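Phosphoribosylglycinamide synthetase (Anaerococcus prevotii, PDB 4DIM) probably acts as an ATP-dependent, metal-binding ligase of the ATP-grasp family. Local coordinates at residues A[192-197]-A[264-269]; A[138-143]-A[185-190]; A[290-295]-A[319-324]; A[260-265]-A[274-279]. All blocks are in the same frame, centred on the assembly; numbering follows the deposited sequence.

Contact 1 (A[192-197]-A[264-269])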
loop_
_atom_site.group_PDB
_atom_site.type_symbol
_atom_site.label_atom_id
_atom_site.label_comp_id
_atom_site.label_asym_id
_atom_site.label_seq_id
_atom_site.Cartn_x
_atom_site.Cartn_y
_atom_site.Cartn_z
ATOM N N GLU A 192 -5.310 -13.690 14.829
ATOM C CA GLU A 192 -6.182 -12.597 15.209
ATOM C C GLU A 192 -5.359 -11.772 16.203
ATOM O O GLU A 192 -4.741 -12.338 17.101
ATOM C CB GLU A 192 -7.572 -13.112 15.723
ATOM C CG GLU A 192 -7.613 -14.019 16.945
ATOM C CD GLU A 192 -7.186 -15.475 16.810
ATOM O OE1 GLU A 192 -7.862 -16.320 17.440
ATOM O OE2 GLU A 192 -6.119 -15.757 16.210
ATOM N N GLY A 193 -5.223 -10.475 15.939
ATOM C CA GLY A 193 -4.432 -9.618 16.808
ATOM C C GLY A 193 -4.423 -8.158 16.402
ATOM O O GLY A 193 -5.338 -7.699 15.729
ATOM N N TYR A 194 -3.388 -7.415 16.806
ATOM C CA TYR A 194 -3.283 -5.995 16.447
ATOM C C TYR A 194 -2.762 -5.844 14.992
ATOM O O TYR A 194 -1.620 -6.229 14.697
ATOM C CB TYR A 194 -2.393 -5.226 17.450
ATOM C CG TYR A 194 -2.409 -3.734 17.195
ATOM C CD1 TYR A 194 -3.580 -2.993 17.346
ATOM C CD2 TYR A 194 -1.281 -3.078 16.709
ATOM C CE1 TYR A 194 -3.634 -1.643 17.004
ATOM C CE2 TYR A 194 -1.311 -1.712 16.418
ATOM C CZ TYR A 194 -2.497 -1.001 16.545
ATOM O OH TYR A 194 -2.578 0.346 16.237
ATOM N N GLU A 195 -3.623 -5.322 14.082
ATOM C CA GLU A 195 -3.245 -5.112 12.671
ATOM C C GLU A 195 -2.588 -3.757 12.475
ATOM O O GLU A 195 -3.075 -2.742 12.959
ATOM C CB GLU A 195 -4.435 -5.198 11.726
ATOM C CG GLU A 195 -5.143 -6.527 11.709
ATOM C CD GLU A 195 -6.443 -6.540 10.918
ATOM O OE1 GLU A 195 -6.914 -5.452 10.510
ATOM O OE2 GLU A 195 -6.998 -7.646 10.714
ATOM N N PHE A 196 -1.482 -3.737 11.758
ATOM C CA PHE A 196 -0.790 -2.498 11.456
ATOM C C PHE A 196 -0.002 -2.739 10.181
ATOM O O PHE A 196 -0.118 -3.809 9.599
ATOM C CB PHE A 196 0.087 -2.056 12.656
ATOM C CG PHE A 196 1.229 -2.982 12.963
ATOM C CD1 PHE A 196 2.500 -2.723 12.479
ATOM C CD2 PHE A 196 1.007 -4.189 13.594
ATOM C CE1 PHE A 196 3.537 -3.634 12.664
ATOM C CE2 PHE A 196 2.034 -5.118 13.726
ATOM C CZ PHE A 196 3.309 -4.804 13.319
ATOM N N GLY A 197 0.737 -1.743 9.731
ATOM C CA GLY A 197 1.544 -1.839 8.531
ATOM C C GLY A 197 2.945 -1.298 8.695
ATOM O O GLY A 197 3.346 -0.852 9.776
HETATM N N MSE A 264 1.103 -5.971 8.353
HETATM C CA MSE A 264 1.529 -6.737 9.496
HETATM C C MSE A 264 0.366 -7.100 10.413
HETATM O O MSE A 264 -0.706 -6.515 10.369
HETATM C CB MSE A 264 2.507 -5.887 10.348
HETATM C CG MSE A 264 3.649 -5.089 9.588
HETATM SE SE MSE A 264 5.063 -6.202 9.037
HETATM C CE MSE A 264 5.449 -7.392 10.690
ATOM N N ILE A 265 0.646 -7.975 11.351
ATOM C CA ILE A 265 -0.266 -8.284 12.454
ATOM C C ILE A 265 0.572 -8.611 13.697
ATOM O O ILE A 265 1.574 -9.327 13.620
ATOM C CB ILE A 265 -1.290 -9.385 12.142
ATOM C CG1 ILE A 265 -2.219 -9.637 13.347
ATOM C CG2 ILE A 265 -0.603 -10.660 11.725
ATOM C CD1 ILE A 265 -3.490 -10.002 13.010
ATOM N N LEU A 266 0.156 -8.089 14.839
ATOM C CA LEU A 266 0.863 -8.364 16.083
ATOM C C LEU A 266 0.043 -9.341 16.940
ATOM O O LEU A 266 -1.104 -9.039 17.272
ATOM C CB LEU A 266 1.155 -7.036 16.805
ATOM C CG LEU A 266 1.359 -7.052 18.290
ATOM C CD1 LEU A 266 2.654 -7.762 18.649
ATOM C CD2 LEU A 266 1.412 -5.663 18.776
ATOM N N LYS A 267 0.635 -10.522 17.264
ATOM C CA LYS A 267 0.017 -11.530 18.137
ATOM C C LYS A 267 1.011 -12.026 19.176
ATOM O O LYS A 267 2.038 -12.610 18.816
ATOM C CB LYS A 267 -0.536 -12.739 17.334
ATOM C CG LYS A 267 -1.185 -13.847 18.193
ATOM C CD LYS A 267 -1.820 -14.897 17.313
ATOM C CE LYS A 267 -2.432 -16.093 18.024
ATOM N NZ LYS A 267 -3.125 -17.007 17.064
ATOM N N ASP A 268 0.673 -11.853 20.466
ATOM C CA ASP A 268 1.483 -12.378 21.577
ATOM C C ASP A 268 2.975 -11.990 21.453
ATOM O O ASP A 268 3.862 -12.850 21.539
ATOM C CB ASP A 268 1.334 -13.913 21.670
ATOM C CG ASP A 268 -0.117 -14.391 21.786
ATOM O OD1 ASP A 268 -0.959 -13.623 22.333
ATOM O OD2 ASP A 268 -0.411 -15.548 21.351
ATOM N N ASN A 269 3.230 -10.690 21.280
ATOM C CA ASN A 269 4.571 -10.142 21.121
ATOM C C ASN A 269 5.365 -10.807 19.963
ATOM O O ASN A 269 6.582 -10.949 20.012
ATOM C CB ASN A 269 5.351 -10.184 22.460
ATOM C CG ASN A 269 4.795 -9.158 23.410
ATOM O OD1 ASN A 269 4.648 -7.976 23.053
ATOM N ND2 ASN A 269 4.375 -9.587 24.598
#
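Phe196 and Met264 pack together on one face of an antiparallel beta ladder, where strand 194-203 runs beside strand 258-267 in the large sheet of the ATP-grasp fold. This is the tight end of the contact. Met264, present as selenomethionine, lays CB over one face of the Phe196 ring, 3.4 Å from the ring centroid, in a CH-pi contact. Its SE stands farther off and oblique to the ring, a Met-aromatic contact. Phe196 CG lies between the backbone N and the carbonyl carbon (chi1 66°), which starts the ring toward the partner strand, and CE2 comes within 3.7 Å of Leu266 CB. Helix 236-253 covers this face through Thr242, Val246 and Ile238. An alanine at Phe196 would probably open a gap beside that helix and leave Met264 CB without the ring face beneath it and Leu266 CB without its neighbour CE2. Two pairs of backbone bonds hold the ladder, Tyr194 with Leu266 and Phe196 with Met264; Leu266 N reaches Tyr194 O at 2.6 Å. On the other face, Ile265 CD1 touches Gly193 N at 3.4 Å, while Glu195 CG only grazes the same methyl. Beyond Gly193, at Glu192, the contact becomes loose and open to solvent. There the fully extended Lys267 crosses the bent Glu192, and NZ meets OE2 at 3.4 Å in a weak salt bridge.

Contact 2 (A[138-143]-A[185-190])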
loop_
_atom_site.group_PDB
_atom_site.type_symbol
_atom_site.label_atom_id
_atom_site.label_comp_id
_atom_site.label_asym_id
_atom_site.label_seq_id
_atom_site.Cartn_x
_atom_site.Cartn_y
_atom_site.Cartn_z
ATOM N N ASN A 138 -2.888 -34.141 8.995
ATOM C CA ASN A 138 -1.433 -34.107 8.740
ATOM C C ASN A 138 -0.972 -32.653 8.746
ATOM O O ASN A 138 0.025 -32.314 9.396
ATOM C CB ASN A 138 -1.096 -34.768 7.393
ATOM C CG ASN A 138 0.331 -34.568 6.921
ATOM O OD1 ASN A 138 1.283 -34.511 7.716
ATOM N ND2 ASN A 138 0.517 -34.489 5.604
ATOM N N ALA A 139 -1.731 -31.796 8.026
ATOM C CA ALA A 139 -1.486 -30.358 7.957
ATOM C C ALA A 139 -1.624 -29.694 9.341
ATOM O O ALA A 139 -0.824 -28.812 9.626
ATOM C CB ALA A 139 -2.446 -29.696 6.965
ATOM N N LEU A 140 -2.625 -30.122 10.190
ATOM C CA LEU A 140 -2.884 -29.591 11.555
ATOM C C LEU A 140 -1.731 -29.824 12.590
ATOM O O LEU A 140 -1.704 -29.123 13.615
ATOM C CB LEU A 140 -4.169 -30.199 12.177
ATOM C CG LEU A 140 -5.537 -29.896 11.567
ATOM C CD1 LEU A 140 -6.616 -29.944 12.618
ATOM C CD2 LEU A 140 -5.564 -28.581 10.827
ATOM N N GLU A 141 -0.831 -30.805 12.350
ATOM C CA GLU A 141 0.279 -31.059 13.262
ATOM C C GLU A 141 1.347 -29.963 13.119
ATOM O O GLU A 141 2.028 -29.654 14.112
ATOM C CB GLU A 141 0.871 -32.477 13.073
ATOM C CG GLU A 141 2.119 -32.605 12.208
ATOM C CD GLU A 141 2.570 -34.050 12.076
ATOM O OE1 GLU A 141 3.559 -34.426 12.749
ATOM O OE2 GLU A 141 1.895 -34.820 11.353
ATOM N N ASN A 142 1.474 -29.360 11.910
ATOM C CA ASN A 142 2.413 -28.253 11.628
ATOM C C ASN A 142 1.689 -26.879 11.586
ATOM O O ASN A 142 2.224 -25.920 11.016
ATOM C CB ASN A 142 3.134 -28.507 10.292
ATOM C CG ASN A 142 3.798 -29.868 10.212
ATOM O OD1 ASN A 142 3.355 -30.764 9.474
ATOM N ND2 ASN A 142 4.871 -30.054 10.977
ATOM N N LEU A 143 0.503 -26.776 12.225
ATOM C CA LEU A 143 -0.342 -25.573 12.219
ATOM C C LEU A 143 -0.923 -25.313 13.621
ATOM O O LEU A 143 -1.416 -26.257 14.259
ATOM C CB LEU A 143 -1.520 -25.793 11.202
ATOM C CG LEU A 143 -1.815 -24.763 10.076
ATOM C CD1 LEU A 143 -0.561 -24.410 9.237
ATOM C CD2 LEU A 143 -2.882 -25.291 9.176
ATOM N N CYS A 185 -8.699 -27.597 -0.974
ATOM C CA CYS A 185 -9.017 -26.669 0.078
ATOM C C CYS A 185 -7.727 -26.038 0.615
ATOM O O CYS A 185 -6.625 -26.562 0.411
ATOM C CB CYS A 185 -9.724 -27.445 1.188
ATOM S SG CYS A 185 -11.340 -26.795 1.625
ATOM N N ILE A 186 -7.875 -24.956 1.376
ATOM C CA ILE A 186 -6.751 -24.366 2.057
ATOM C C ILE A 186 -7.146 -24.316 3.509
ATOM O O ILE A 186 -8.235 -23.855 3.864
ATOM C CB ILE A 186 -6.262 -23.007 1.471
ATOM C CG1 ILE A 186 -5.443 -23.297 0.186
ATOM C CG2 ILE A 186 -5.371 -22.235 2.462
ATOM C CD1 ILE A 186 -5.141 -22.127 -0.672
ATOM N N VAL A 187 -6.302 -24.919 4.330
ATOM C CA VAL A 187 -6.418 -24.829 5.782
ATOM C C VAL A 187 -5.279 -23.879 6.166
ATOM O O VAL A 187 -4.117 -24.102 5.793
ATOM C CB VAL A 187 -6.437 -26.179 6.559
ATOM C CG1 VAL A 187 -5.135 -26.973 6.392
ATOM C CG2 VAL A 187 -6.730 -25.930 8.029
ATOM N N GLU A 188 -5.628 -22.753 6.759
ATOM C CA GLU A 188 -4.627 -21.735 7.104
ATOM C C GLU A 188 -4.778 -21.292 8.532
ATOM O O GLU A 188 -5.896 -21.162 9.022
ATOM C CB GLU A 188 -4.770 -20.527 6.156
ATOM C CG GLU A 188 -3.709 -19.471 6.335
ATOM C CD GLU A 188 -3.780 -18.338 5.345
ATOM O OE1 GLU A 188 -4.679 -17.480 5.498
ATOM O OE2 GLU A 188 -2.899 -18.273 4.460
ATOM N N GLU A 189 -3.650 -20.992 9.180
ATOM C CA GLU A 189 -3.650 -20.454 10.545
ATOM C C GLU A 189 -4.427 -19.158 10.586
ATOM O O GLU A 189 -4.241 -18.279 9.724
ATOM C CB GLU A 189 -2.225 -20.166 11.028
ATOM C CG GLU A 189 -1.335 -21.378 11.226
ATOM C CD GLU A 189 0.039 -20.997 11.738
ATOM O OE1 GLU A 189 0.492 -21.588 12.745
ATOM O OE2 GLU A 189 0.678 -20.120 11.114
ATOM N N PHE A 190 -5.289 -19.028 11.581
ATOM C CA PHE A 190 -6.060 -17.821 11.782
ATOM C C PHE A 190 -5.339 -17.009 12.848
ATOM O O PHE A 190 -5.231 -17.455 13.995
ATOM C CB PHE A 190 -7.508 -18.151 12.163
ATOM C CG PHE A 190 -8.412 -16.937 12.196
ATOM C CD1 PHE A 190 -8.453 -16.049 11.127
ATOM C CD2 PHE A 190 -9.195 -16.664 13.307
ATOM C CE1 PHE A 190 -9.233 -14.896 11.188
ATOM C CE2 PHE A 190 -9.992 -15.525 13.354
ATOM C CZ PHE A 190 -10.007 -14.645 12.295
#
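Leu143 and Val187 sit at the middle of a buried, mainly apolar contact between the end of helix 133-141 and strand 186-189. The apolar contacts come first. Val187 points toward the helix and spreads its two methyls over three residues. CG1, between the backbone N and the carbonyl carbon (chi1 63°), touches Ala139 CB at 3.9 Å and Leu143 CD2 at 4.0 Å. CG2 reaches Leu140 CD2, also at 4.0 Å, with the leucine and valine side chains crossing at about a right angle. Leu143 and Val187 instead slide past each other in opposite directions, and Leu143 CD2 comes to 3.8 Å from Val187 O. Leu143 also meets the aliphatic part of Glu189: Leu143 CG, the branch point, lies 3.6 Å from Glu189 CG, and its other methyl, CD1, is almost as close. An alanine at Leu143 would probably leave Val187 CG1 and Glu189 CG with a gap beside them and the glutamate chain less firmly held.

Polar contacts belong to the surroundings, since no hydrogen bond joins the two segments. The Glu189 chain is extended beyond CG, and its OE1 forms a salt bridge with Arg126 NH2 and accepts a bond from Lys144 N, the residue that follows Leu143. Phe128, on the neighbouring strand 127-128, completes the core by touching Ala139 and Leu143. A helix laid on a small four-stranded antiparallel sheet in this way is consistent with the small, lid-like subdomain of ATP-grasp enzymes.

Contact 3 (A[290-295]-A[319-324])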
loop_
_atom_site.group_PDB
_atom_site.type_symbol
_atom_site.label_atom_id
_atom_site.label_comp_id
_atom_site.label_asym_id
_atom_site.label_seq_id
_atom_site.Cartn_x
_atom_site.Cartn_y
_atom_site.Cartn_z
ATOM N N GLU A 290 7.663 11.065 4.625
ATOM C CA GLU A 290 8.284 12.397 4.500
ATOM C C GLU A 290 8.270 13.121 5.855
ATOM O O GLU A 290 9.322 13.523 6.319
ATOM C CB GLU A 290 7.582 13.243 3.401
ATOM C CG GLU A 290 7.953 12.785 1.993
ATOM C CD GLU A 290 7.349 13.479 0.779
ATOM O OE1 GLU A 290 6.233 14.043 0.877
ATOM O OE2 GLU A 290 7.956 13.350 -0.308
ATOM N N ILE A 291 7.115 13.167 6.530
ATOM C CA ILE A 291 6.975 13.768 7.884
ATOM C C ILE A 291 7.939 13.097 8.908
ATOM O O ILE A 291 8.675 13.786 9.603
ATOM C CB ILE A 291 5.486 13.663 8.386
ATOM C CG1 ILE A 291 4.583 14.660 7.668
ATOM C CG2 ILE A 291 5.381 13.832 9.878
ATOM C CD1 ILE A 291 3.070 14.352 7.717
ATOM N N ASN A 292 7.890 11.766 9.005
ATOM C CA ASN A 292 8.659 10.977 9.965
ATOM C C ASN A 292 10.148 11.069 9.817
ATOM O O ASN A 292 10.818 11.095 10.842
ATOM C CB ASN A 292 8.268 9.541 9.864
ATOM C CG ASN A 292 8.868 8.642 10.855
ATOM O OD1 ASN A 292 9.795 7.934 10.521
ATOM N ND2 ASN A 292 8.338 8.643 12.079
ATOM N N TYR A 293 10.692 11.113 8.601
ATOM C CA TYR A 293 12.162 11.234 8.451
ATOM C C TYR A 293 12.633 12.617 8.002
ATOM O O TYR A 293 13.845 12.841 7.958
ATOM C CB TYR A 293 12.660 10.218 7.437
ATOM C CG TYR A 293 12.461 8.798 7.897
ATOM C CD1 TYR A 293 13.199 8.281 8.949
ATOM C CD2 TYR A 293 11.508 7.979 7.301
ATOM C CE1 TYR A 293 13.006 6.986 9.402
ATOM C CE2 TYR A 293 11.286 6.683 7.760
ATOM C CZ TYR A 293 12.068 6.179 8.787
ATOM O OH TYR A 293 11.913 4.915 9.267
ATOM N N GLY A 294 11.707 13.514 7.650
ATOM C CA GLY A 294 12.045 14.835 7.133
ATOM C C GLY A 294 12.784 14.763 5.811
ATOM O O GLY A 294 13.798 15.458 5.606
ATOM N N ILE A 295 12.263 13.928 4.908
ATOM C CA ILE A 295 12.862 13.687 3.595
ATOM C C ILE A 295 11.852 13.955 2.465
ATOM O O ILE A 295 10.693 14.325 2.718
ATOM C CB ILE A 295 13.390 12.219 3.505
ATOM C CG1 ILE A 295 12.264 11.196 3.741
ATOM C CG2 ILE A 295 14.570 11.985 4.428
ATOM C CD1 ILE A 295 12.594 9.846 3.419
ATOM N N LYS A 319 17.327 14.123 12.232
ATOM C CA LYS A 319 17.788 13.209 13.270
ATOM C C LYS A 319 16.641 12.906 14.238
ATOM O O LYS A 319 16.737 11.946 14.996
ATOM C CB LYS A 319 18.988 13.815 14.015
ATOM C CG LYS A 319 20.288 13.894 13.187
ATOM C CD LYS A 319 21.197 12.659 13.355
ATOM C CE LYS A 319 22.660 12.976 13.134
ATOM N NZ LYS A 319 23.509 11.771 13.308
ATOM N N GLU A 320 15.566 13.733 14.211
ATOM C CA GLU A 320 14.354 13.567 15.021
ATOM C C GLU A 320 13.229 12.960 14.191
ATOM O O GLU A 320 13.227 13.080 12.971
ATOM C CB GLU A 320 13.885 14.930 15.565
ATOM C CG GLU A 320 14.821 15.553 16.595
ATOM C CD GLU A 320 15.083 17.054 16.509
ATOM O OE1 GLU A 320 14.551 17.721 15.590
ATOM O OE2 GLU A 320 15.843 17.560 17.370
ATOM N N ASN A 321 12.256 12.337 14.856
ATOM C CA ASN A 321 11.093 11.738 14.173
ATOM C C ASN A 321 9.825 12.445 14.603
ATOM O O ASN A 321 9.310 12.172 15.691
ATOM C CB ASN A 321 10.943 10.206 14.428
ATOM C CG ASN A 321 12.128 9.342 14.052
ATOM O OD1 ASN A 321 12.576 8.495 14.846
ATOM N ND2 ASN A 321 12.581 9.437 12.799
ATOM N N LYS A 322 9.278 13.295 13.725
ATOM C CA LYS A 322 8.031 14.012 14.005
ATOM C C LYS A 322 6.824 13.061 13.847
ATOM O O LYS A 322 6.882 12.085 13.090
ATOM C CB LYS A 322 7.876 15.234 13.061
ATOM C CG LYS A 322 6.962 16.328 13.603
ATOM C CD LYS A 322 7.526 17.741 13.472
ATOM C CE LYS A 322 6.755 18.727 14.327
ATOM N NZ LYS A 322 7.425 20.053 14.415
ATOM N N ALA A 323 5.773 13.301 14.639
ATOM C CA ALA A 323 4.534 12.558 14.517
ATOM C C ALA A 323 3.744 13.134 13.314
ATOM O O ALA A 323 3.899 14.307 12.966
ATOM C CB ALA A 323 3.730 12.636 15.799
ATOM N N GLY A 324 3.028 12.239 12.628
ATOM C CA GLY A 324 2.158 12.526 11.497
ATOM C C GLY A 324 0.857 11.732 11.577
ATOM O O GLY A 324 0.810 10.627 12.159
#
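Asn321 and Asn292 meet where the C-terminal end of helix 285-293 rests on the loop leading into strand 323-329, a helix-on-sheet junction at the large antiparallel sheet. Gly294, with positive phi, turns the chain away just after the helix. Glu320 only brushes Asn292 through the backbone, and Asn321 makes the polar link. Its ND2 donates to Asn292 O at 3.1 Å, with an angle of 159° at the hydrogen, and the acceptor lies near the plane of the Asn321 amide. The CA of Asn321 approaches the same oxygen at 3.4 Å, so one hydrogen bond and a weaker CA-H...O contact from the same residue meet at this carbonyl. The amides of the two asparagines are almost parallel, their planes 3° apart, while the Tyr293 ring stands perpendicular to the Asn321 amide with CD1 4.1 Å from ND2. Next, Lys322 sets CB 3.8 Å from Ile291 O, and the rest of its chain leads away. At Ala323 the contact passes to the backbone: its O lies 3.5 Å from Ile291 CG2, while its side chain points away. Ile291 also packs on Ile378 and Lys380 of strand 375-381. With no side chain intervening, Gly324 brings CA to 3.8 Å from Ile291 CG2.

Contact 4 (A[260-265]-A[274-279])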
loop_
_atom_site.group_PDB
_atom_site.type_symbol
_atom_site.label_atom_id
_atom_site.label_comp_id
_atom_site.label_asym_id
_atom_site.label_seq_id
_atom_site.Cartn_x
_atom_site.Cartn_y
_atom_site.Cartn_z
ATOM N N VAL A 260 8.681 -0.277 -0.597
ATOM C CA VAL A 260 7.906 -1.455 -0.167
ATOM C C VAL A 260 6.806 -1.073 0.812
ATOM O O VAL A 260 6.960 -0.196 1.667
ATOM C CB VAL A 260 8.873 -2.498 0.482
ATOM C CG1 VAL A 260 8.129 -3.716 1.043
ATOM C CG2 VAL A 260 9.979 -2.914 -0.506
ATOM N N ASN A 261 5.702 -1.771 0.673
ATOM C CA ASN A 261 4.485 -1.609 1.451
ATOM C C ASN A 261 4.127 -2.940 2.033
ATOM O O ASN A 261 4.087 -3.900 1.287
ATOM C CB ASN A 261 3.353 -1.099 0.549
ATOM C CG ASN A 261 2.057 -0.921 1.295
ATOM O OD1 ASN A 261 1.933 -0.053 2.147
ATOM N ND2 ASN A 261 1.143 -1.836 1.136
ATOM N N VAL A 262 3.949 -3.002 3.349
ATOM C CA VAL A 262 3.690 -4.206 4.127
ATOM C C VAL A 262 2.459 -4.078 5.077
ATOM O O VAL A 262 2.205 -3.013 5.676
ATOM C CB VAL A 262 4.931 -4.583 4.982
ATOM C CG1 VAL A 262 4.886 -6.051 5.367
ATOM C CG2 VAL A 262 6.228 -4.258 4.240
ATOM N N ASP A 263 1.714 -5.208 5.192
ATOM C CA ASP A 263 0.578 -5.391 6.093
ATOM C C ASP A 263 1.037 -6.402 7.107
ATOM O O ASP A 263 1.369 -7.536 6.748
ATOM C CB ASP A 263 -0.705 -5.874 5.366
ATOM C CG ASP A 263 -1.246 -4.992 4.254
ATOM O OD1 ASP A 263 -1.134 -3.747 4.369
ATOM O OD2 ASP A 263 -1.901 -5.538 3.332
HETATM N N MSE A 264 1.103 -5.971 8.353
HETATM C CA MSE A 264 1.529 -6.737 9.496
HETATM C C MSE A 264 0.366 -7.100 10.413
HETATM O O MSE A 264 -0.706 -6.515 10.369
HETATM C CB MSE A 264 2.507 -5.887 10.348
HETATM C CG MSE A 264 3.649 -5.089 9.588
HETATM SE SE MSE A 264 5.063 -6.202 9.037
HETATM C CE MSE A 264 5.449 -7.392 10.690
ATOM N N ILE A 265 0.646 -7.975 11.351
ATOM C CA ILE A 265 -0.266 -8.284 12.454
ATOM C C ILE A 265 0.572 -8.611 13.697
ATOM O O ILE A 265 1.574 -9.327 13.620
ATOM C CB ILE A 265 -1.290 -9.385 12.142
ATOM C CG1 ILE A 265 -2.219 -9.637 13.347
ATOM C CG2 ILE A 265 -0.603 -10.660 11.725
ATOM C CD1 ILE A 265 -3.490 -10.002 13.010
ATOM N N ILE A 274 1.364 -10.263 6.569
ATOM C CA ILE A 274 0.183 -10.723 5.826
ATOM C C ILE A 274 0.408 -10.537 4.306
ATOM O O ILE A 274 0.268 -11.488 3.572
ATOM C CB ILE A 274 -1.094 -9.979 6.268
ATOM C CG1 ILE A 274 -1.339 -10.125 7.760
ATOM C CG2 ILE A 274 -2.291 -10.495 5.474
ATOM C CD1 ILE A 274 -2.079 -8.874 8.322
ATOM N N GLU A 275 0.694 -9.304 3.868
ATOM C CA GLU A 275 0.913 -8.910 2.474
ATOM C C GLU A 275 2.184 -8.050 2.363
ATOM O O GLU A 275 2.513 -7.313 3.284
ATOM C CB GLU A 275 -0.283 -8.104 1.878
ATOM C CG GLU A 275 -1.697 -8.601 2.116
ATOM C CD GLU A 275 -2.100 -9.908 1.442
ATOM O OE1 GLU A 275 -1.285 -10.470 0.670
ATOM O OE2 GLU A 275 -3.245 -10.366 1.679
ATOM N N LEU A 276 2.854 -8.118 1.218
ATOM C CA LEU A 276 4.070 -7.364 0.921
ATOM C C LEU A 276 4.128 -7.058 -0.580
ATOM O O LEU A 276 4.132 -7.982 -1.387
ATOM C CB LEU A 276 5.308 -8.157 1.355
ATOM C CG LEU A 276 6.596 -7.307 1.449
ATOM C CD1 LEU A 276 7.406 -7.591 2.741
ATOM C CD2 LEU A 276 7.480 -7.480 0.252
ATOM N N THR A 277 4.208 -5.780 -0.964
ATOM C CA THR A 277 4.278 -5.404 -2.387
ATOM C C THR A 277 5.487 -4.454 -2.613
ATOM O O THR A 277 5.794 -3.656 -1.755
ATOM C CB THR A 277 2.922 -4.858 -2.858
ATOM O OG1 THR A 277 3.029 -4.259 -4.136
ATOM C CG2 THR A 277 2.333 -3.870 -1.945
ATOM N N GLY A 278 6.152 -4.547 -3.765
ATOM C CA GLY A 278 7.289 -3.695 -4.103
ATOM C C GLY A 278 6.931 -2.328 -4.654
ATOM O O GLY A 278 7.480 -1.904 -5.666
ATOM N N ARG A 279 6.017 -1.616 -3.989
ATOM C CA ARG A 279 5.693 -0.228 -4.283
ATOM C C ARG A 279 5.216 0.490 -2.964
ATOM O O ARG A 279 4.908 -0.140 -1.943
ATOM C CB ARG A 279 4.703 -0.076 -5.443
ATOM C CG ARG A 279 3.432 -0.899 -5.371
ATOM C CD ARG A 279 2.384 -0.231 -4.540
ATOM N NE ARG A 279 1.296 -1.148 -4.192
ATOM C CZ ARG A 279 0.375 -0.910 -3.261
ATOM N NH1 ARG A 279 -0.571 -1.797 -3.013
ATOM N NH2 ARG A 279 0.399 0.210 -2.565
#
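Val260 and Leu276 open the apolar side of a beta hairpin in which strand 258-267 pairs antiparallel with strand 270-277, an edge strand of the large sheet. Val260 CG1 touches Leu276 CD2 at 3.9 Å. Asn261, next along, forms a hydrogen-bonded pair with Thr277, and both bonds run nearly along the C=O axis; Thr277 N reaches Asn261 O at 2.9 Å. On that face Asn261 CB lies 3.9 Å from Thr277 CG2, and the same methyl lies over one face of the Arg279 guanidinium, toward its rim. Their polar ends turn to other partners: Asn261 OD1 to Gln199, and both Thr277 OG1 and Arg279 NE to Asp81. Val262 returns to the apolar face and lies side by side with Leu276, CG2 3.8 Å from CD1, where Ala249 and Leu253 of helix 236-253 also touch the leucine. At Asp263 the ladder carries a classic beta bulge, with Ile274 and Glu275 both opposite this one residue. Asp263 O accepts a bond from Ile274 N at 2.7 Å and a weak one from Glu275 N at 3.4 Å, while Asp263 N donates to Glu275 O. The Glu275 chain bends at chi2 (-68°), its CG lies 3.3 Å from Asp263 OD2, and OE1 forms a salt bridge with Lys110. Past the bulge Met264 contributes its carbonyl, which rests against Ile274 CD1. The last touch is again from Ile274 CD1, 3.9 Å from Ile265 CB.

How the contacts relate
From the N terminus, contact 2 closes first: the chain leaves helix 133-141 and returns on strand 186-189 within the small subdomain. After a short link it enters strand 194-203, where contact 1 opens; the two touch at Phe190 and Lys267. Contact 1 closes a long loop at strand 258-267, and contact 4 uses that same strand, sharing Met264 and Ile265, before closing the short hairpin with strand 270-277. Their spans overlap without nesting, tying three neighbouring strands together. Contact 3 follows in series, closing the helical excursion between 295 and 319 and bringing helix 285-293 against strand 323-329, farther across the same sheet.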